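Benzyl alcohol dehydrogenase (Acinetobacter calcoaceticus, PDB 1F8F) probably catalyses the reversible, NAD-dependent oxidation of benzyl alcohol to benzaldehyde as a zinc-containing medium-chain alcohol dehydrogenase. Local coordinates at residues 344-347 with 352-355; 37-42 with 164-169; 157-162 with 323-328. One frame throughout, in Å; residues are numbered along the deposited sequence.

Contact 1. Residues 344-347 with 352-355; sequences KFYA and NQAA
Tyr346 lays its ring against CA and CB of Ala354, so that strand 343-347 meets helix 351-360 through an aromatic face and one of the smallest side chains. CB of Tyr346 leaves the strand toward the helix, and with chi1 at -68° CG stands beside the backbone N and opposite the carbonyl carbon, which brings the ring to the helix side; chi2 (78°) turns its face to Ala354. At the root of the ring, CG is 3.9 Å from Ala354 CB, and CD1 lies 4.0 Å from the same methyl. The methyl sits over the middle of the ring, 3.9 Å from the centroid and only 9° off the normal, a nearly axial CH-pi contact. Farther out the partner changes: CE2 approaches Ala354 CA at 4.0 Å, and CZ at 4.1 Å. Next to it, CG of Gln353 comes obliquely to CE2, at 4.3 Å. On the opposite face lies Lys344 NZ, 4.0 Å above the plane and displaced toward the rim. At the tip, the hydroxyl is hydrogen-bonded to Asp357 OD2 and to Thr363 OG1. Gln353 NE2 bonds the other oxygen, Asp357 OD1, so one carboxylate holds both Gln353 and the phenol hydroxyl. Asp357 and Thr363 hold the hydroxyl end, while packing on the faces limits the ring's turning. Tyrosine suits the place because its ring gives the helix an apolar face while its hydroxyl finds polar partners. Alanine suits the helix because a lone methyl lets the backbone come close to the ring. Pro366 touches both Tyr346 and Ala354, extending the apolar layer to the next strand. The arrangement is that of a beta-alpha-beta unit, in which helix 351-360 connects the parallel strands 343-347 and 365-369 and packs on the first with Ala354 over the Tyr346 ring.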
loop_
_atom_site.group_PDB
_atom_site.type_symbol
_atom_site.label_atom_id
_atom_site.label_comp_id
_atom_site.label_asym_id
_atom_site.label_seq_id
_atom_site.Cartn_x
_atom_site.Cartn_y
_atom_site.Cartn_z
ATOM N N LYS A 344 -0.752 -27.239 26.732
ATOM C CA LYS A 344 -0.697 -28.326 27.716
ATOM C C LYS A 344 -0.189 -29.625 27.060
ATOM O O LYS A 344 -0.650 -30.037 25.991
ATOM C CB LYS A 344 -2.042 -28.561 28.394
ATOM C CG LYS A 344 -2.103 -29.697 29.397
ATOM C CD LYS A 344 -3.535 -30.067 29.794
ATOM C CE LYS A 344 -3.703 -30.919 31.039
ATOM N NZ LYS A 344 -3.133 -32.291 30.869
ATOM N N PHE A 345 0.815 -30.279 27.629
ATOM C CA PHE A 345 1.445 -31.480 27.102
ATOM C C PHE A 345 0.769 -32.800 27.455
ATOM O O PHE A 345 0.306 -32.974 28.580
ATOM C CB PHE A 345 2.894 -31.533 27.590
ATOM C CG PHE A 345 3.839 -30.506 27.056
ATOM C CD1 PHE A 345 4.316 -30.551 25.764
ATOM C CD2 PHE A 345 4.327 -29.491 27.889
ATOM C CE1 PHE A 345 5.213 -29.610 25.270
ATOM C CE2 PHE A 345 5.219 -28.542 27.413
ATOM C CZ PHE A 345 5.665 -28.593 26.088
ATOM N N TYR A 346 0.606 -33.754 26.559
ATOM C CA TYR A 346 0.036 -35.060 26.786
ATOM C C TYR A 346 1.009 -36.148 26.333
ATOM O O TYR A 346 1.741 -35.796 25.401
ATOM C CB TYR A 346 -1.224 -35.159 25.907
ATOM C CG TYR A 346 -2.381 -34.265 26.296
ATOM C CD1 TYR A 346 -2.401 -32.908 25.988
ATOM C CD2 TYR A 346 -3.453 -34.802 26.989
ATOM C CE1 TYR A 346 -3.470 -32.103 26.349
ATOM C CE2 TYR A 346 -4.518 -33.998 27.370
ATOM C CZ TYR A 346 -4.528 -32.648 27.046
ATOM O OH TYR A 346 -5.603 -31.862 27.445
ATOM N N ALA A 347 0.971 -37.384 26.819
ATOM C CA ALA A 347 1.805 -38.446 26.258
ATOM C C ALA A 347 1.261 -38.972 24.931
ATOM O O ALA A 347 0.021 -38.937 24.698
ATOM C CB ALA A 347 1.822 -39.613 27.260
ATOM N N ASN A 352 -5.943 -39.567 21.954
ATOM C CA ASN A 352 -7.403 -39.498 21.952
ATOM C C ASN A 352 -8.049 -38.606 23.011
ATOM O O ASN A 352 -9.139 -38.066 22.812
ATOM C CB ASN A 352 -8.021 -40.897 22.176
ATOM C CG ASN A 352 -7.862 -41.631 20.854
ATOM O OD1 ASN A 352 -8.442 -41.151 19.852
ATOM N ND2 ASN A 352 -7.045 -42.679 20.965
ATOM N N GLN A 353 -7.424 -38.462 24.172
ATOM C CA GLN A 353 -7.826 -37.597 25.253
ATOM C C GLN A 353 -7.472 -36.132 24.936
ATOM O O GLN A 353 -8.166 -35.220 25.343
ATOM C CB GLN A 353 -7.111 -37.898 26.579
ATOM C CG GLN A 353 -7.631 -37.002 27.705
ATOM C CD GLN A 353 -8.904 -37.542 28.312
ATOM O OE1 GLN A 353 -8.836 -38.700 28.726
ATOM N NE2 GLN A 353 -9.969 -36.760 28.390
ATOM N N ALA A 354 -6.412 -35.958 24.144
ATOM C CA ALA A 354 -6.063 -34.593 23.745
ATOM C C ALA A 354 -7.186 -34.063 22.837
ATOM O O ALA A 354 -7.598 -32.912 23.034
ATOM C CB ALA A 354 -4.683 -34.531 23.131
ATOM N N ALA A 355 -7.749 -34.860 21.948
ATOM C CA ALA A 355 -8.870 -34.387 21.145
ATOM C C ALA A 355 -10.065 -33.947 21.995
ATOM O O ALA A 355 -10.557 -32.813 21.831
ATOM C CB ALA A 355 -9.305 -35.402 20.117
#

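Contact 2. Residues 37-42 with 164-169; sequences KVVATG and PIELLG
The peptide carbonyl of Glu166 is the flat group that faces Ala40: the methyl CB of Ala40 lies 3.7 Å from the oxygen of Glu166, and a water donates to the same oxygen. Ala40 CB also touches Glu166 CB at 3.8 Å, so the small residue lets strand and loop come together closely. Val39 reaches the loop with both branches: its CG2 is 3.7 Å from Ile165 CG2, and its CG1 is 3.9 Å from Glu166 CB. The CG2 branch of Ile165 stands between its own backbone N and carbonyl carbon, and from there it meets both methyls of the valine. Valine suits this spot because it offers two methyls near the main chain.

The polar backbone is bridged by that one water. It donates to Glu166 O at 2.7 Å and, weakly, to Ala40 O, and it accepts from Gly169 N at 2.9 Å. Gly169, having no side chain on the flank that faces Ala40 O and Gly42 N, fits closely against the strand. Ser68 OG lies within hydrogen-bonding geometry of both Ala40 O and Ile165 O, which must share its one proton or take it in turn. Val39 and Ala40 both face Ser68, which makes a classic beta bulge where strand 33-42 turns a corner in the GroES-like domain of this dehydrogenase family.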
loop_
_atom_site.group_PDB
_atom_site.type_symbol
_atom_site.label_atom_id
_atom_site.label_comp_id
_atom_site.label_asym_id
_atom_site.label_seq_id
_atom_site.Cartn_x
_atom_site.Cartn_y
_atom_site.Cartn_z
ATOM N N LYS A 37 13.470 -36.152 12.777
ATOM C CA LYS A 37 13.139 -36.994 13.972
ATOM C C LYS A 37 12.170 -36.135 14.818
ATOM O O LYS A 37 12.631 -35.100 15.301
ATOM C CB LYS A 37 14.364 -37.428 14.763
ATOM C CG LYS A 37 14.124 -37.727 16.227
ATOM C CD LYS A 37 15.151 -38.414 17.053
ATOM C CE LYS A 37 15.910 -37.568 18.047
ATOM N NZ LYS A 37 16.109 -38.324 19.353
ATOM N N VAL A 38 10.896 -36.510 14.924
ATOM C CA VAL A 38 9.943 -35.677 15.655
ATOM C C VAL A 38 10.048 -35.677 17.190
ATOM O O VAL A 38 9.941 -36.728 17.838
ATOM C CB VAL A 38 8.541 -36.106 15.205
ATOM C CG1 VAL A 38 7.408 -35.344 15.896
ATOM C CG2 VAL A 38 8.380 -36.021 13.681
ATOM N N VAL A 39 10.151 -34.508 17.821
ATOM C CA VAL A 39 10.165 -34.378 19.277
ATOM C C VAL A 39 8.738 -34.236 19.801
ATOM O O VAL A 39 8.309 -34.990 20.694
ATOM C CB VAL A 39 11.071 -33.233 19.738
ATOM C CG1 VAL A 39 11.029 -32.943 21.236
ATOM C CG2 VAL A 39 12.544 -33.508 19.372
ATOM N N ALA A 40 7.918 -33.354 19.152
ATOM C CA ALA A 40 6.524 -33.174 19.529
ATOM C C ALA A 40 5.701 -32.466 18.444
ATOM O O ALA A 40 6.222 -31.739 17.613
ATOM C CB ALA A 40 6.429 -32.436 20.882
ATOM N N THR A 41 4.384 -32.716 18.439
ATOM C CA THR A 41 3.517 -32.223 17.394
ATOM C C THR A 41 2.233 -31.628 17.969
ATOM O O THR A 41 1.529 -32.354 18.666
ATOM C CB THR A 41 3.050 -33.342 16.452
ATOM O OG1 THR A 41 4.189 -33.962 15.852
ATOM C CG2 THR A 41 2.186 -32.864 15.278
ATOM N N GLY A 42 1.944 -30.377 17.621
ATOM C CA GLY A 42 0.703 -29.777 18.110
ATOM C C GLY A 42 -0.562 -30.389 17.557
ATOM O O GLY A 42 -0.542 -30.995 16.483
ATOM N N PRO A 164 13.340 -24.728 23.981
ATOM C CA PRO A 164 12.990 -26.149 24.004
ATOM C C PRO A 164 12.304 -26.522 22.707
ATOM O O PRO A 164 11.355 -25.799 22.428
ATOM C CB PRO A 164 12.048 -26.254 25.205
ATOM C CG PRO A 164 12.450 -25.124 26.102
ATOM C CD PRO A 164 12.885 -24.003 25.197
ATOM N N ILE A 165 12.644 -27.508 21.896
ATOM C CA ILE A 165 12.015 -27.713 20.592
ATOM C C ILE A 165 10.607 -28.271 20.651
ATOM O O ILE A 165 9.774 -28.231 19.717
ATOM C CB ILE A 165 12.925 -28.580 19.692
ATOM C CG1 ILE A 165 12.425 -28.796 18.248
ATOM C CG2 ILE A 165 13.162 -29.945 20.333
ATOM C CD1 ILE A 165 12.277 -27.503 17.495
ATOM N N GLU A 166 10.155 -28.833 21.783
ATOM C CA GLU A 166 8.835 -29.450 21.898
ATOM C C GLU A 166 7.643 -28.491 21.896
ATOM O O GLU A 166 6.550 -28.766 21.446
ATOM C CB GLU A 166 8.731 -30.374 23.117
ATOM C CG GLU A 166 8.974 -29.658 24.430
ATOM C CD GLU A 166 10.381 -29.781 24.938
ATOM O OE1 GLU A 166 11.392 -29.684 24.158
ATOM O OE2 GLU A 166 10.560 -29.945 26.173
ATOM N N LEU A 167 7.929 -27.268 22.331
ATOM C CA LEU A 167 6.993 -26.153 22.358
ATOM C C LEU A 167 6.736 -25.433 21.047
ATOM O O LEU A 167 5.734 -24.703 20.978
ATOM C CB LEU A 167 7.687 -25.215 23.358
ATOM C CG LEU A 167 7.006 -24.125 24.129
ATOM C CD1 LEU A 167 5.655 -24.525 24.709
ATOM C CD2 LEU A 167 7.904 -23.652 25.282
ATOM N N LEU A 168 7.546 -25.562 19.982
ATOM C CA LEU A 168 7.347 -24.801 18.728
ATOM C C LEU A 168 6.577 -25.332 17.562
ATOM O O LEU A 168 6.153 -24.572 16.651
ATOM C CB LEU A 168 8.734 -24.431 18.154
ATOM C CG LEU A 168 9.646 -23.691 19.140
ATOM C CD1 LEU A 168 10.927 -23.368 18.401
ATOM C CD2 LEU A 168 9.024 -22.397 19.695
ATOM N N GLY A 169 6.220 -26.630 17.507
ATOM C CA GLY A 169 5.369 -27.172 16.459
ATOM C C GLY A 169 4.166 -26.327 16.092
ATOM O O GLY A 169 3.803 -26.087 14.909
HETATM O O HOH W 1 5.892 -29.210 18.827
#

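Contact 3. Residues 157-162 with 323-328; sequences VKVTKD and KFIPEL
Val157 turns CG1 opposite its backbone N, at a chi1 of -163°, and this sets both of its methyls against helix 321-333; in Ile325 it is CG2 that stands opposite the backbone N, and it points back at the strand. The pair joins strand 156-159 of the GroES-like sheet to the helix that follows the last strand of the Rossmann sheet in this medium-chain dehydrogenase. Strand and helix run nearly the same way, 21° apart, with their axes 8.7 Å from each other.

Ile325 CG2 touches both valines, 4.1 Å from Val157 CG1 and 4.2 Å from Val159 CG1. Its longer branch passes to the other methyl of the first valine, with CD1 4.1 Å from Val157 CG2. Pro326 comes in across Val157 at about a right angle, its CD 4.0 Å from CG1. Proline is well placed here, since its ring adds apolar surface where the helix is kinked and the N of 326 has no bond to the preceding turn. Beta-branched valines suit the strand, carrying their methyls close to the main chain and making a compact surface for the helix. Beyond the strand, Thr160 OG1 closes an ST turn by accepting from Asp162 N at 3.3 Å, with an N-H...O angle of 164°.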
loop_
_atom_site.group_PDB
_atom_site.type_symbol
_atom_site.label_atom_id
_atom_site.label_comp_id
_atom_site.label_asym_id
_atom_site.label_seq_id
_atom_site.Cartn_x
_atom_site.Cartn_y
_atom_site.Cartn_z
ATOM N N VAL A 157 11.448 -25.195 8.396
ATOM C CA VAL A 157 11.914 -23.985 8.975
ATOM C C VAL A 157 12.856 -24.151 10.165
ATOM O O VAL A 157 12.557 -24.461 11.306
ATOM C CB VAL A 157 10.813 -23.010 9.414
ATOM C CG1 VAL A 157 11.271 -21.603 9.653
ATOM C CG2 VAL A 157 9.639 -22.966 8.430
ATOM N N LYS A 158 14.122 -23.778 9.898
ATOM C CA LYS A 158 15.188 -23.820 10.894
ATOM C C LYS A 158 14.920 -22.826 12.020
ATOM O O LYS A 158 14.660 -21.652 11.747
ATOM C CB LYS A 158 16.572 -23.592 10.292
ATOM C CG LYS A 158 17.700 -23.389 11.296
ATOM C CD LYS A 158 19.038 -23.818 10.686
ATOM C CE LYS A 158 20.182 -22.936 11.159
ATOM N NZ LYS A 158 21.477 -23.351 10.503
ATOM N N VAL A 159 14.976 -23.286 13.271
ATOM C CA VAL A 159 14.855 -22.362 14.395
ATOM C C VAL A 159 16.009 -22.611 15.373
ATOM O O VAL A 159 16.753 -23.593 15.327
ATOM C CB VAL A 159 13.518 -22.396 15.152
ATOM C CG1 VAL A 159 12.291 -22.125 14.318
ATOM C CG2 VAL A 159 13.363 -23.746 15.858
ATOM N N THR A 160 16.118 -21.673 16.305
ATOM C CA THR A 160 17.194 -21.653 17.281
ATOM C C THR A 160 17.224 -22.834 18.222
ATOM O O THR A 160 16.164 -23.278 18.660
ATOM C CB THR A 160 17.116 -20.360 18.120
ATOM O OG1 THR A 160 18.281 -20.269 18.919
ATOM C CG2 THR A 160 15.920 -20.252 19.037
ATOM N N LYS A 161 18.397 -23.291 18.646
ATOM C CA LYS A 161 18.501 -24.374 19.615
ATOM C C LYS A 161 18.367 -23.867 21.047
ATOM O O LYS A 161 18.346 -24.646 22.005
ATOM C CB LYS A 161 19.846 -25.098 19.496
ATOM C CG LYS A 161 20.023 -25.900 18.217
ATOM C CD LYS A 161 21.327 -26.675 18.206
ATOM C CE LYS A 161 21.735 -27.229 16.852
ATOM N NZ LYS A 161 20.793 -28.264 16.321
ATOM N N ASP A 162 18.172 -22.574 21.236
ATOM C CA ASP A 162 18.075 -21.948 22.530
ATOM C C ASP A 162 16.690 -21.997 23.163
ATOM O O ASP A 162 16.483 -21.376 24.219
ATOM C CB ASP A 162 18.492 -20.471 22.439
ATOM C CG ASP A 162 19.948 -20.154 22.234
ATOM O OD1 ASP A 162 20.809 -21.008 21.930
ATOM O OD2 ASP A 162 20.296 -18.957 22.375
ATOM N N LYS A 323 10.098 -16.652 6.704
ATOM C CA LYS A 323 10.350 -15.357 7.268
ATOM C C LYS A 323 9.626 -15.103 8.600
ATOM O O LYS A 323 10.239 -14.710 9.582
ATOM C CB LYS A 323 9.901 -14.235 6.297
ATOM C CG LYS A 323 10.454 -12.887 6.709
ATOM C CD LYS A 323 9.691 -11.716 6.055
ATOM C CE LYS A 323 10.426 -10.413 6.438
ATOM N NZ LYS A 323 9.783 -9.254 5.787
ATOM N N PHE A 324 8.313 -15.296 8.673
ATOM C CA PHE A 324 7.457 -15.047 9.818
ATOM C C PHE A 324 7.667 -15.947 11.035
ATOM O O PHE A 324 7.536 -15.447 12.172
ATOM C CB PHE A 324 5.967 -15.109 9.372
ATOM C CG PHE A 324 5.016 -14.445 10.344
ATOM C CD1 PHE A 324 5.215 -13.162 10.816
ATOM C CD2 PHE A 324 3.883 -15.102 10.827
ATOM C CE1 PHE A 324 4.333 -12.560 11.711
ATOM C CE2 PHE A 324 2.999 -14.512 11.692
ATOM C CZ PHE A 324 3.201 -13.213 12.157
ATOM N N ILE A 325 7.889 -17.255 10.851
ATOM C CA ILE A 325 8.054 -18.173 11.977
ATOM C C ILE A 325 9.204 -17.753 12.864
ATOM O O ILE A 325 9.004 -17.618 14.072
ATOM C CB ILE A 325 8.069 -19.663 11.633
ATOM C CG1 ILE A 325 6.586 -20.113 11.484
ATOM C CG2 ILE A 325 8.751 -20.552 12.697
ATOM C CD1 ILE A 325 6.602 -21.452 10.774
ATOM N N PRO A 326 10.397 -17.558 12.312
ATOM C CA PRO A 326 11.498 -17.027 13.108
ATOM C C PRO A 326 11.153 -15.681 13.730
ATOM O O PRO A 326 11.667 -15.394 14.829
ATOM C CB PRO A 326 12.690 -16.947 12.132
ATOM C CG PRO A 326 12.292 -17.866 11.021
ATOM C CD PRO A 326 10.791 -17.848 10.924
ATOM N N GLU A 327 10.350 -14.789 13.109
ATOM C CA GLU A 327 10.024 -13.533 13.750
ATOM C C GLU A 327 9.192 -13.794 15.026
ATOM O O GLU A 327 9.430 -13.205 16.089
ATOM C CB GLU A 327 9.307 -12.525 12.831
ATOM C CG GLU A 327 10.175 -11.877 11.760
ATOM C CD GLU A 327 9.409 -11.235 10.640
ATOM O OE1 GLU A 327 8.188 -11.340 10.447
ATOM O OE2 GLU A 327 10.052 -10.523 9.827
ATOM N N LEU A 328 8.230 -14.730 14.961
ATOM C CA LEU A 328 7.482 -15.041 16.182
ATOM C C LEU A 328 8.394 -15.633 17.266
ATOM O O LEU A 328 8.227 -15.280 18.420
ATOM C CB LEU A 328 6.312 -15.965 15.903
ATOM C CG LEU A 328 5.249 -15.431 14.911
ATOM C CD1 LEU A 328 4.223 -16.542 14.713
ATOM C CD2 LEU A 328 4.668 -14.094 15.332
#

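How the contacts relate
Contacts 1 and 3 are mainly buried, contact 2 only partly so, and all three reach the same mixed sheet. Contact 1 stays within one beta-alpha-beta unit and adds a polar tip to an aromatic face; contact 3 joins elements distant in sequence by aliphatic packing alone; contact 2 mixes methyl contacts with a water bridge between backbones. Contact 2 lies beside both others: Phe345 CZ of 344-347 packs 3.9 Å from Glu166 CG, and Leu168 CD1 meets Val159 CG2 of 157-162 at 3.5 Å. Contacts 1 and 3 do not touch, their nearest atoms being about 13 Å apart, and residues 164-169 touch both, through Glu166 and Leu168.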